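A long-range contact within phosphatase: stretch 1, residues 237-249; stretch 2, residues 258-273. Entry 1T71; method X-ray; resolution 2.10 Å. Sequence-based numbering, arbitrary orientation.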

# COMPACT_ATOMS: atom_id res chain seq x y z
N SER A 237 -9.59 8.30 13.23
CA SER A 237 -9.77 9.75 13.19
C SER A 237 -10.72 10.17 12.07
O SER A 237 -10.75 9.56 11.01
CB SER A 237 -8.42 10.45 12.99
OG SER A 237 -8.60 11.80 12.63
N LYS A 238 -11.49 11.23 12.32
CA LYS A 238 -12.43 11.76 11.34
C LYS A 238 -11.95 13.15 10.94
O LYS A 238 -12.68 13.91 10.31
CB LYS A 238 -13.83 11.87 11.94
CG LYS A 238 -14.42 10.57 12.46
CD LYS A 238 -15.63 10.84 13.35
CE LYS A 238 -16.07 9.58 14.08
NZ LYS A 238 -17.03 9.88 15.18
N CYS A 239 -10.72 13.47 11.33
CA CYS A 239 -10.15 14.78 11.05
C CYS A 239 -9.50 14.91 9.68
O CYS A 239 -8.42 14.37 9.44
CB CYS A 239 -9.14 15.13 12.15
SG CYS A 239 -8.66 16.87 12.16
N GLY A 240 -10.17 15.62 8.78
CA GLY A 240 -9.64 15.85 7.44
C GLY A 240 -9.26 14.61 6.65
O GLY A 240 -9.73 13.52 6.95
N ALA A 241 -8.41 14.78 5.65
CA ALA A 241 -8.01 13.65 4.82
C ALA A 241 -6.79 13.92 3.95
O ALA A 241 -6.47 15.07 3.64
CB ALA A 241 -9.17 13.21 3.94
N GLN A 242 -6.13 12.85 3.55
CA GLN A 242 -4.97 12.96 2.68
C GLN A 242 -4.92 11.77 1.74
O GLN A 242 -5.35 10.66 2.08
CB GLN A 242 -3.67 13.03 3.50
CG GLN A 242 -3.41 11.81 4.39
CD GLN A 242 -2.14 11.95 5.21
OE1 GLN A 242 -1.04 12.08 4.66
NE2 GLN A 242 -2.28 11.93 6.53
N LEU A 243 -4.41 12.02 0.54
CA LEU A 243 -4.27 11.00 -0.48
C LEU A 243 -2.81 11.03 -0.91
O LEU A 243 -2.29 12.09 -1.24
CB LEU A 243 -5.18 11.34 -1.67
CG LEU A 243 -5.14 10.52 -2.97
CD1 LEU A 243 -3.77 10.60 -3.62
CD2 LEU A 243 -5.49 9.09 -2.67
N ASN A 244 -2.16 9.88 -0.88
CA ASN A 244 -0.76 9.78 -1.26
C ASN A 244 -0.54 8.59 -2.19
O ASN A 244 -1.03 7.49 -1.93
CB ASN A 244 0.10 9.63 -0.01
CG ASN A 244 0.11 10.89 0.83
OD1 ASN A 244 0.85 11.83 0.55
ND2 ASN A 244 -0.73 10.92 1.86
N GLY A 245 0.18 8.82 -3.27
CA GLY A 245 0.42 7.75 -4.21
C GLY A 245 1.57 8.02 -5.15
O GLY A 245 2.29 9.01 -5.01
N VAL A 246 1.73 7.13 -6.11
CA VAL A 246 2.78 7.25 -7.10
C VAL A 246 2.26 6.93 -8.49
O VAL A 246 1.57 5.92 -8.69
CB VAL A 246 3.94 6.29 -6.80
CG1 VAL A 246 4.93 6.30 -7.95
CG2 VAL A 246 4.61 6.68 -5.50
N PHE A 247 2.57 7.81 -9.44
CA PHE A 247 2.21 7.57 -10.83
C PHE A 247 3.49 7.13 -11.51
O PHE A 247 4.55 7.72 -11.27
CB PHE A 247 1.70 8.84 -11.51
CG PHE A 247 1.89 8.82 -13.01
CD1 PHE A 247 3.03 9.40 -13.58
CD2 PHE A 247 0.99 8.17 -13.84
CE1 PHE A 247 3.25 9.31 -14.97
CE2 PHE A 247 1.20 8.08 -15.22
CZ PHE A 247 2.34 8.65 -15.78
N PHE A 248 3.43 6.09 -12.33
CA PHE A 248 4.61 5.65 -13.05
C PHE A 248 4.22 4.98 -14.36
O PHE A 248 3.18 4.32 -14.44
CB PHE A 248 5.48 4.69 -12.22
CG PHE A 248 4.83 3.36 -11.92
CD1 PHE A 248 3.91 3.23 -10.89
CD2 PHE A 248 5.18 2.23 -12.65
CE1 PHE A 248 3.33 2.00 -10.59
CE2 PHE A 248 4.61 0.99 -12.37
CZ PHE A 248 3.68 0.87 -11.33
N GLU A 249 5.04 5.18 -15.39
CA GLU A 249 4.77 4.55 -16.67
C GLU A 249 6.00 3.79 -17.16
O GLU A 249 7.12 4.30 -17.15
CB GLU A 249 4.31 5.57 -17.71
CG GLU A 249 5.39 6.33 -18.43
CD GLU A 249 4.82 7.17 -19.57
OE1 GLU A 249 4.14 6.60 -20.45
OE2 GLU A 249 5.06 8.40 -19.58
N ILE A 258 9.85 4.70 -17.30
CA ILE A 258 10.17 5.89 -18.08
C ILE A 258 9.80 7.18 -17.38
O ILE A 258 10.32 8.24 -17.73
CB ILE A 258 9.46 5.83 -19.46
CG1 ILE A 258 10.15 4.78 -20.34
CG2 ILE A 258 9.48 7.19 -20.13
CD1 ILE A 258 9.48 4.62 -21.69
N LYS A 259 8.92 7.10 -16.40
CA LYS A 259 8.49 8.30 -15.69
C LYS A 259 7.83 7.99 -14.36
O LYS A 259 7.22 6.94 -14.18
CB LYS A 259 7.54 9.10 -16.59
CG LYS A 259 6.84 10.27 -15.90
CD LYS A 259 6.29 11.28 -16.89
CE LYS A 259 7.42 12.00 -17.64
NZ LYS A 259 6.94 13.19 -18.41
N THR A 260 7.98 8.91 -13.41
CA THR A 260 7.38 8.78 -12.09
C THR A 260 7.08 10.16 -11.52
O THR A 260 7.80 11.12 -11.79
CB THR A 260 8.31 8.08 -11.09
OG1 THR A 260 9.51 8.85 -10.92
CG2 THR A 260 8.66 6.68 -11.57
N GLU A 261 6.02 10.23 -10.73
CA GLU A 261 5.62 11.48 -10.10
C GLU A 261 4.84 11.16 -8.84
O GLU A 261 3.97 10.28 -8.84
CB GLU A 261 4.74 12.30 -11.04
CG GLU A 261 4.53 13.73 -10.55
CD GLU A 261 3.42 14.45 -11.28
OE1 GLU A 261 3.40 14.43 -12.53
OE2 GLU A 261 2.56 15.05 -10.60
N ALA A 262 5.14 11.86 -7.75
CA ALA A 262 4.43 11.64 -6.50
C ALA A 262 3.06 12.31 -6.57
O ALA A 262 2.93 13.42 -7.07
CB ALA A 262 5.23 12.22 -5.34
N ILE A 263 2.04 11.62 -6.06
CA ILE A 263 0.68 12.16 -6.06
C ILE A 263 0.29 12.49 -4.62
O ILE A 263 0.34 11.62 -3.76
CB ILE A 263 -0.33 11.15 -6.60
CG1 ILE A 263 0.05 10.74 -8.03
CG2 ILE A 263 -1.74 11.74 -6.55
CD1 ILE A 263 -0.79 9.59 -8.57
N ARG A 264 -0.10 13.74 -4.37
CA ARG A 264 -0.51 14.14 -3.03
C ARG A 264 -1.65 15.16 -2.98
O ARG A 264 -1.66 16.16 -3.71
CB ARG A 264 0.68 14.68 -2.22
CG ARG A 264 0.27 15.66 -1.12
CD ARG A 264 1.37 15.89 -0.09
NE ARG A 264 1.37 14.80 0.87
CZ ARG A 264 1.34 14.95 2.19
NH1 ARG A 264 1.32 16.16 2.73
NH2 ARG A 264 1.31 13.88 2.96
N ILE A 265 -2.62 14.88 -2.12
CA ILE A 265 -3.77 15.74 -1.93
C ILE A 265 -4.02 15.84 -0.43
O ILE A 265 -4.05 14.83 0.27
CB ILE A 265 -5.02 15.17 -2.63
CG1 ILE A 265 -4.77 15.08 -4.14
CG2 ILE A 265 -6.23 16.05 -2.36
CD1 ILE A 265 -5.89 14.47 -4.92
N VAL A 266 -4.16 17.06 0.06
CA VAL A 266 -4.39 17.28 1.48
C VAL A 266 -5.60 18.16 1.73
O VAL A 266 -5.74 19.23 1.13
CB VAL A 266 -3.15 17.93 2.14
CG1 VAL A 266 -3.43 18.17 3.62
CG2 VAL A 266 -1.93 17.02 1.96
N GLU A 267 -6.47 17.70 2.62
CA GLU A 267 -7.68 18.43 2.98
C GLU A 267 -7.65 18.68 4.48
O GLU A 267 -7.71 17.74 5.27
CB GLU A 267 -8.93 17.62 2.62
CG GLU A 267 -9.04 17.20 1.16
CD GLU A 267 -9.33 18.36 0.22
OE1 GLU A 267 -9.58 18.11 -0.98
OE2 GLU A 267 -9.30 19.53 0.67
N ASP A 268 -7.53 19.94 4.87
CA ASP A 268 -7.49 20.28 6.28
C ASP A 268 -8.90 20.40 6.83
O ASP A 268 -9.85 20.69 6.09
CB ASP A 268 -6.71 21.58 6.48
CG ASP A 268 -5.21 21.38 6.39
OD1 ASP A 268 -4.49 22.32 6.00
OD2 ASP A 268 -4.75 20.26 6.72
N ASP A 269 -9.03 20.17 8.13
CA ASP A 269 -10.32 20.21 8.81
C ASP A 269 -10.28 21.28 9.89
O ASP A 269 -9.41 21.27 10.75
CB ASP A 269 -10.58 18.84 9.44
CG ASP A 269 -12.00 18.67 9.92
OD1 ASP A 269 -12.53 19.57 10.60
OD2 ASP A 269 -12.58 17.60 9.62
N PRO A 270 -11.23 22.23 9.86
CA PRO A 270 -11.28 23.30 10.86
C PRO A 270 -11.40 22.77 12.29
O PRO A 270 -10.93 23.40 13.24
CB PRO A 270 -12.50 24.12 10.43
CG PRO A 270 -13.38 23.09 9.74
CD PRO A 270 -12.36 22.34 8.91
N ARG A 271 -12.01 21.61 12.44
CA ARG A 271 -12.20 21.02 13.76
C ARG A 271 -10.89 20.72 14.50
O ARG A 271 -10.90 20.51 15.71
CB ARG A 271 -13.08 19.77 13.64
CG ARG A 271 -12.34 18.45 13.61
CD ARG A 271 -12.52 17.73 14.94
NE ARG A 271 -13.94 17.64 15.29
CZ ARG A 271 -14.39 17.26 16.48
NH1 ARG A 271 -13.53 16.95 17.45
NH2 ARG A 271 -15.69 17.21 16.71
N TYR A 272 -9.77 20.72 13.79
CA TYR A 272 -8.47 20.48 14.43
C TYR A 272 -8.07 21.74 15.20
O TYR A 272 -7.38 21.67 16.23
CB TYR A 272 -7.40 20.15 13.38
CG TYR A 272 -5.98 20.25 13.91
CD1 TYR A 272 -5.49 19.34 14.84
CD2 TYR A 272 -5.15 21.30 13.51
CE1 TYR A 272 -4.20 19.47 15.38
CE2 TYR A 272 -3.86 21.44 14.03
CZ TYR A 272 -3.39 20.52 14.97
OH TYR A 272 -2.13 20.66 15.49
N LEU A 273 -8.51 22.89 14.71
CA LEU A 273 -8.19 24.18 15.32
C LEU A 273 -8.74 24.34 16.73
O LEU A 273 -8.21 25.13 17.51
CB LEU A 273 -8.70 25.32 14.44
CG LEU A 273 -8.11 25.42 13.04
CD1 LEU A 273 -8.74 26.60 12.31
CD2 LEU A 273 -6.60 25.58 13.13
O HOH W 1 -13.44 15.70 8.12
O HOH W 2 1.06 13.64 5.42

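The strongest polar links between the two stretches are backbone hydrogen bonds. The strand of the first stretch, 241-249, runs antiparallel to the strand of the second, which ends at Glu267, with an angle of 157° between their directions. Pairs of residues bond to each other at every second position. Leu243 N donates to Ile265 O at 2.8 Å, and Ile265 N returns a bond to Leu243 O at 2.9 Å. Gly245 and Ile263 form the tightest such pair: Gly245 N to Ile263 O and Ile263 N to Gly245 O are both 2.8 Å. Phe247 N reaches Glu261 O at 2.9 Å, and Glu261 N reaches Phe247 O at 3.0 Å. Ala241 and Glu267 bond in the same way.

The ladder loosens where the strands approach their connection. Glu249 N still donates to Lys259 O at 3.1 Å. The return bond, Lys259 N to Glu249 O, is weak at 3.4 Å. Glu249 O has a better donor in Ile258 N, at 2.8 Å.

Between these pairs lie the non-hydrogen-bonded positions. Here the CA atoms come closer, 4.3 Å for Phe248 and Thr260. CA-H...O contacts add to several of these positions. Thr260 CA lies 3.1 Å from Phe247 O, and Phe248 CA lies 3.1 Å from Lys259 O.

One side chain pair adds a polar link across the strands. Arg264 NE donates to Asn244 OD1 at 3.0 Å, and Arg264 NH2 donates to the same Asn244 OD1 at 3.2 Å. The oxygen sits at the edge of the guanidinium, near its plane, where the N-H groups point. Asn244 ND2 makes a weak bond to Gln242 OE1 at 3.0 Å. Water 2 joins this group: it donates to Gln242 OE1 at 2.7 Å and accepts from Arg264 NH2 at 2.5 Å. The water therefore links two side chains that do not bond directly.

Beyond the strands, Asp269 continues the contact. Its carboxylate accepts from Gly240 N, with Gly240 N to Asp269 OD2 at 3.2 Å. Asp269 OD1 is used within its own stretch, 2.8 Å from Arg271 N. Water 1 bridges Lys238 O, at 2.9 Å, and Asp269 OD2, at 2.6 Å. Gly240 has a positive phi, which favours glycine. An ideal CB there would lie 2.6 Å from Glu267 O, a clash.

Most of the apolar packing is on the face that carries Leu243, Phe247, Ile263 and Ile265. Ile263 sits opposite Gly245, which has no side chain. Ile263 packs diagonally against Leu243 and Phe247, which flank Gly245 on that face: Leu243 CD1 is 3.7 Å from Ile263 CG2, and Phe247 CB is 3.9 Å from Ile263 CD1. Leu243 CB also meets Ile265 CB at 4.0 Å. The Phe247 ring meets the aliphatic part of Lys259 at its edge, with Phe247 CE1 3.8 Å from Lys259 CG. On the other face, Phe248 CB touches Thr260 CG2 at 3.8 Å. At the far end, Cys239 SG rests 3.7 Å from Tyr272 CB. Together the stretches bury 1044 Å², both sides summed.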